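Local coordinates for Ent-copalyl diphosphate synthase (Streptomyces platensis, PDB 5BP8), which is a bacterial terpene synthase of class II type, a single-chain, mainly alpha-helical protein with a domain related to squalene-hopene cyclases, at residues L303-F315 and S328-F341. Numbering follows the deposited sequence.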
loop_
_atom_site.group_PDB
_atom_site.type_symbol
_atom_site.label_atom_id
_atom_site.label_comp_id
_atom_site.label_asym_id
_atom_site.label_seq_id
_atom_site.Cartn_x
_atom_site.Cartn_y
_atom_site.Cartn_z
ATOM N N LEU A 303 7.229 3.490 -12.037
ATOM C CA LEU A 303 7.501 2.285 -11.253
ATOM C C LEU A 303 7.736 1.077 -12.200
ATOM O O LEU A 303 7.307 1.101 -13.349
ATOM C CB LEU A 303 6.323 1.992 -10.329
ATOM C CG LEU A 303 6.099 2.964 -9.154
ATOM C CD1 LEU A 303 4.723 2.788 -8.568
ATOM C CD2 LEU A 303 7.139 2.768 -8.063
ATOM N N PRO A 304 8.440 0.043 -11.729
ATOM C CA PRO A 304 8.658 -1.131 -12.580
ATOM C C PRO A 304 7.402 -1.960 -12.656
ATOM O O PRO A 304 6.604 -1.978 -11.711
ATOM C CB PRO A 304 9.773 -1.909 -11.846
ATOM C CG PRO A 304 9.718 -1.448 -10.437
ATOM C CD PRO A 304 9.163 -0.062 -10.445
ATOM N N SER A 305 7.230 -2.656 -13.772
ATOM C CA SER A 305 6.072 -3.511 -13.988
ATOM C C SER A 305 6.053 -4.653 -13.005
ATOM O O SER A 305 7.114 -5.121 -12.557
ATOM C CB SER A 305 6.075 -4.039 -15.428
ATOM O OG SER A 305 5.819 -2.934 -16.308
ATOM N N ASP A 306 4.853 -5.093 -12.637
ATOM C CA ASP A 306 4.701 -6.234 -11.765
ATOM C C ASP A 306 3.502 -7.032 -12.201
ATOM O O ASP A 306 2.569 -6.498 -12.793
ATOM C CB ASP A 306 4.563 -5.825 -10.278
ATOM C CG ASP A 306 3.233 -5.190 -9.974
ATOM O OD1 ASP A 306 3.105 -3.948 -10.090
ATOM O OD2 ASP A 306 2.312 -5.941 -9.603
ATOM N N SER A 307 3.495 -8.314 -11.875
ATOM C CA SER A 307 2.450 -9.179 -12.392
ATOM C C SER A 307 1.092 -8.999 -11.717
ATOM O O SER A 307 0.066 -9.344 -12.304
ATOM C CB SER A 307 2.859 -10.648 -12.327
ATOM O OG SER A 307 3.020 -11.138 -11.011
ATOM N N ASP A 308 1.071 -8.475 -10.490
ATOM C CA ASP A 308 -0.202 -8.274 -9.809
ATOM C C ASP A 308 -0.973 -7.176 -10.515
ATOM O O ASP A 308 -2.130 -7.375 -10.912
ATOM C CB ASP A 308 0.015 -7.973 -8.331
ATOM C CG ASP A 308 -1.271 -8.011 -7.511
ATOM O OD1 ASP A 308 -2.142 -8.890 -7.776
ATOM O OD2 ASP A 308 -1.374 -7.172 -6.551
ATOM N N ASP A 309 -0.343 -6.007 -10.681
ATOM C CA ASP A 309 -0.950 -4.938 -11.404
ATOM C C ASP A 309 -1.247 -5.330 -12.856
ATOM O O ASP A 309 -2.313 -4.983 -13.383
ATOM C CB ASP A 309 -0.068 -3.689 -11.369
ATOM C CG ASP A 309 -0.072 -3.035 -10.011
ATOM O OD1 ASP A 309 -1.166 -2.665 -9.563
ATOM O OD2 ASP A 309 1.012 -2.940 -9.381
ATOM N N THR A 310 -0.328 -6.067 -13.470
ATOM C CA THR A 310 -0.507 -6.483 -14.871
ATOM C C THR A 310 -1.757 -7.370 -14.983
ATOM O O THR A 310 -2.605 -7.136 -15.849
ATOM C CB THR A 310 0.745 -7.214 -15.406
ATOM O OG1 THR A 310 1.853 -6.306 -15.422
ATOM C CG2 THR A 310 0.533 -7.702 -16.849
ATOM N N ALA A 311 -1.870 -8.359 -14.096
ATOM C CA ALA A 311 -3.010 -9.292 -14.099
ATOM C C ALA A 311 -4.316 -8.549 -13.828
ATOM O O ALA A 311 -5.297 -8.738 -14.529
ATOM C CB ALA A 311 -2.802 -10.400 -13.092
ATOM N N ALA A 312 -4.320 -7.645 -12.840
ATOM C CA ALA A 312 -5.526 -6.886 -12.532
ATOM C C ALA A 312 -5.968 -6.028 -13.716
ATOM O O ALA A 312 -7.160 -5.865 -13.966
ATOM C CB ALA A 312 -5.316 -5.985 -11.321
ATOM N N VAL A 313 -5.004 -5.418 -14.387
ATOM C CA VAL A 313 -5.280 -4.537 -15.492
ATOM C C VAL A 313 -5.805 -5.327 -16.699
ATOM O O VAL A 313 -6.786 -4.910 -17.317
ATOM C CB VAL A 313 -4.057 -3.671 -15.845
ATOM C CG1 VAL A 313 -4.211 -3.038 -17.220
ATOM C CG2 VAL A 313 -3.870 -2.593 -14.805
ATOM N N LEU A 314 -5.192 -6.469 -16.990
ATOM C CA LEU A 314 -5.666 -7.344 -18.075
ATOM C C LEU A 314 -7.089 -7.816 -17.814
ATOM O O LEU A 314 -7.925 -7.782 -18.710
ATOM C CB LEU A 314 -4.748 -8.539 -18.248
ATOM C CG LEU A 314 -3.399 -8.246 -18.908
ATOM C CD1 LEU A 314 -2.395 -9.357 -18.645
ATOM C CD2 LEU A 314 -3.611 -8.050 -20.415
ATOM N N PHE A 315 -7.359 -8.221 -16.581
ATOM C CA PHE A 315 -8.679 -8.667 -16.155
ATOM C C PHE A 315 -9.682 -7.528 -16.259
ATOM O O PHE A 315 -10.789 -7.698 -16.786
ATOM C CB PHE A 315 -8.573 -9.233 -14.709
ATOM C CG PHE A 315 -9.824 -9.892 -14.161
ATOM C CD1 PHE A 315 -10.605 -10.762 -14.918
ATOM C CD2 PHE A 315 -10.167 -9.714 -12.806
ATOM C CE1 PHE A 315 -11.731 -11.353 -14.357
ATOM C CE2 PHE A 315 -11.269 -10.317 -12.244
ATOM C CZ PHE A 315 -12.056 -11.151 -13.019
ATOM N N SER A 328 2.197 -11.047 -21.414
ATOM C CA SER A 328 3.130 -10.352 -20.540
ATOM C C SER A 328 3.267 -11.014 -19.173
ATOM O O SER A 328 4.283 -10.833 -18.522
ATOM C CB SER A 328 2.742 -8.873 -20.342
ATOM O OG SER A 328 1.407 -8.749 -19.857
ATOM N N LEU A 329 2.249 -11.747 -18.732
ATOM C CA LEU A 329 2.321 -12.475 -17.460
ATOM C C LEU A 329 3.283 -13.664 -17.497
ATOM O O LEU A 329 3.779 -14.073 -16.461
ATOM C CB LEU A 329 0.940 -12.943 -17.026
ATOM C CG LEU A 329 -0.076 -11.847 -16.725
ATOM C CD1 LEU A 329 -1.452 -12.428 -16.458
ATOM C CD2 LEU A 329 0.399 -11.008 -15.540
HETATM N N MSE A 330 3.567 -14.204 -18.692
HETATM C CA MSE A 330 4.434 -15.394 -18.806
HETATM C C MSE A 330 5.870 -15.134 -18.400
HETATM O O MSE A 330 6.551 -16.065 -17.966
HETATM C CB MSE A 330 4.337 -16.002 -20.227
HETATM C CG MSE A 330 2.897 -16.350 -20.611
HETATM SE SE MSE A 330 2.115 -17.814 -19.533
HETATM C CE MSE A 330 0.837 -16.719 -18.524
ATOM N N HIS A 331 6.332 -13.879 -18.471
ATOM C CA HIS A 331 7.656 -13.459 -17.997
ATOM C C HIS A 331 7.836 -13.805 -16.527
ATOM O O HIS A 331 8.957 -13.976 -16.053
ATOM C CB HIS A 331 7.843 -11.920 -18.076
ATOM C CG HIS A 331 7.833 -11.350 -19.458
ATOM N ND1 HIS A 331 8.746 -11.718 -20.425
ATOM C CD2 HIS A 331 7.054 -10.395 -20.020
ATOM C CE1 HIS A 331 8.506 -11.040 -21.535
ATOM N NE2 HIS A 331 7.485 -10.228 -21.314
ATOM N N PHE A 332 6.730 -13.825 -15.790
ATOM C CA PHE A 332 6.747 -14.013 -14.334
ATOM C C PHE A 332 6.467 -15.467 -13.919
ATOM O O PHE A 332 6.327 -15.767 -12.708
ATOM C CB PHE A 332 5.692 -13.096 -13.698
ATOM C CG PHE A 332 5.903 -11.641 -13.972
ATOM C CD1 PHE A 332 6.663 -10.858 -13.109
ATOM C CD2 PHE A 332 5.325 -11.042 -15.078
ATOM C CE1 PHE A 332 6.847 -9.505 -13.355
ATOM C CE2 PHE A 332 5.502 -9.686 -15.335
ATOM C CZ PHE A 332 6.269 -8.922 -14.478
ATOM N N ARG A 333 6.386 -16.382 -14.890
ATOM C CA ARG A 333 6.155 -17.790 -14.568
ATOM C C ARG A 333 7.376 -18.363 -13.863
ATOM O O ARG A 333 8.501 -18.141 -14.289
ATOM C CB ARG A 333 5.837 -18.601 -15.840
ATOM C CG ARG A 333 5.446 -20.053 -15.564
ATOM C CD ARG A 333 5.924 -20.989 -16.669
ATOM N NE ARG A 333 5.113 -20.886 -17.885
ATOM C CZ ARG A 333 5.535 -20.443 -19.078
ATOM N NH1 ARG A 333 6.792 -20.039 -19.277
ATOM N NH2 ARG A 333 4.681 -20.409 -20.095
ATOM N N ARG A 334 7.147 -19.099 -12.778
ATOM C CA ARG A 334 8.209 -19.776 -12.052
ATOM C C ARG A 334 7.790 -21.235 -11.889
ATOM O O ARG A 334 6.790 -21.662 -12.485
ATOM C CB ARG A 334 8.445 -19.101 -10.694
ATOM C CG ARG A 334 8.776 -17.602 -10.809
ATOM C CD ARG A 334 10.132 -17.387 -11.487
ATOM N NE ARG A 334 10.497 -15.985 -11.651
ATOM C CZ ARG A 334 10.374 -15.279 -12.777
ATOM N NH1 ARG A 334 9.875 -15.812 -13.883
ATOM N NH2 ARG A 334 10.735 -14.006 -12.795
ATOM N N ASP A 335 8.543 -21.989 -11.095
ATOM C CA ASP A 335 8.252 -23.421 -10.867
ATOM C C ASP A 335 7.138 -23.644 -9.833
ATOM O O ASP A 335 7.381 -23.692 -8.643
ATOM C CB ASP A 335 9.519 -24.158 -10.434
ATOM C CG ASP A 335 9.347 -25.678 -10.418
ATOM O OD1 ASP A 335 8.441 -26.206 -11.096
ATOM O OD2 ASP A 335 10.131 -26.346 -9.722
ATOM N N GLY A 336 5.919 -23.786 -10.328
ATOM C CA GLY A 336 4.728 -24.062 -9.516
ATOM C C GLY A 336 3.800 -22.878 -9.254
ATOM O O GLY A 336 2.719 -23.046 -8.688
ATOM N N TYR A 337 4.210 -21.682 -9.680
ATOM C CA TYR A 337 3.512 -20.441 -9.302
ATOM C C TYR A 337 4.102 -19.283 -10.109
ATOM O O TYR A 337 5.025 -19.479 -10.878
ATOM C CB TYR A 337 3.682 -20.189 -7.785
ATOM C CG TYR A 337 5.070 -19.731 -7.449
ATOM C CD1 TYR A 337 6.127 -20.628 -7.430
ATOM C CD2 TYR A 337 5.352 -18.379 -7.230
ATOM C CE1 TYR A 337 7.422 -20.198 -7.197
ATOM C CE2 TYR A 337 6.644 -17.945 -7.000
ATOM C CZ TYR A 337 7.673 -18.861 -6.976
ATOM O OH TYR A 337 8.965 -18.460 -6.742
ATOM N N PHE A 338 3.576 -18.070 -9.908
ATOM C CA PHE A 338 4.077 -16.888 -10.586
ATOM C C PHE A 338 4.686 -15.918 -9.596
ATOM O O PHE A 338 4.142 -15.738 -8.503
ATOM C CB PHE A 338 2.942 -16.181 -11.330
ATOM C CG PHE A 338 2.571 -16.840 -12.633
ATOM C CD1 PHE A 338 1.918 -18.083 -12.643
ATOM C CD2 PHE A 338 2.862 -16.229 -13.834
ATOM C CE1 PHE A 338 1.587 -18.689 -13.839
ATOM C CE2 PHE A 338 2.545 -16.843 -15.040
ATOM C CZ PHE A 338 1.908 -18.069 -15.036
ATOM N N SER A 339 5.789 -15.288 -9.971
ATOM C CA SER A 339 6.351 -14.223 -9.134
ATOM C C SER A 339 5.620 -12.911 -9.402
ATOM O O SER A 339 4.959 -12.761 -10.423
ATOM C CB SER A 339 7.835 -14.020 -9.390
ATOM O OG SER A 339 8.042 -13.571 -10.716
ATOM N N CYS A 340 5.753 -11.960 -8.475
ATOM C CA CYS A 340 5.090 -10.658 -8.614
ATOM C C CYS A 340 6.023 -9.669 -9.305
ATOM O O CYS A 340 5.658 -9.007 -10.301
ATOM C CB CYS A 340 4.637 -10.118 -7.249
ATOM S SG CYS A 340 3.674 -8.586 -7.407
ATOM N N PHE A 341 7.256 -9.608 -8.809
ATOM C CA PHE A 341 8.325 -8.907 -9.504
ATOM C C PHE A 341 9.240 -9.960 -10.097
ATOM O O PHE A 341 9.083 -11.172 -9.845
ATOM C CB PHE A 341 9.046 -7.939 -8.569
ATOM C CG PHE A 341 8.252 -6.708 -8.260
ATOM C CD1 PHE A 341 7.302 -6.708 -7.237
ATOM C CD2 PHE A 341 8.428 -5.545 -8.996
ATOM C CE1 PHE A 341 6.558 -5.578 -6.964
ATOM C CE2 PHE A 341 7.679 -4.415 -8.728
ATOM C CZ PHE A 341 6.762 -4.416 -7.698
#
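Ser-328 and Leu-329 pack on the side of helix 307-319 where Thr-310, Ala-311 and Leu-314 lie, while the chain farther on meets the N-terminus of that helix, consistent with the alpha/alpha-barrel domains of squalene-hopene cyclase relatives. Ser-328 is small enough to let its OG come within 3.3 Å of Thr-310 CG2. The forked end of Leu-329 reaches across this side of the helix: CD2 lies against Thr-310 CG2, and CD1 meets Leu-314 CD1 tip to tip at 3.9 Å. In Phe-332, chi1 of -59° swings CG away from its own carbonyl carbon and brings one ring face over Ser-307 CB, a CH-pi contact of 3.8 Å to the centroid; so slim a residue leaves room for the ring. Two successive carbonyls then hold Ser-307. Ser-339 O accepts from Ser-307 OG (2.6 Å), and Cys-340 O takes Ser-307 N in its carbonyl plane, on a lone pair (2.8 Å; N-H...O 167°, nearly straight), so the loop satisfies a first-turn amide. The small, weakly polar sulfur of Cys-340 fits beside Asp-308 CB, whose carboxylate turns to His-354. Last, the broad ring of Phe-341 serves two neighbours at once: Pro-304 CG touches its edge, and CB of the N-cap residue Asp-306, whose OD2 accepts from Asp-309 N, sits over one face, 3.7 Å from the centroid and 14° off the normal.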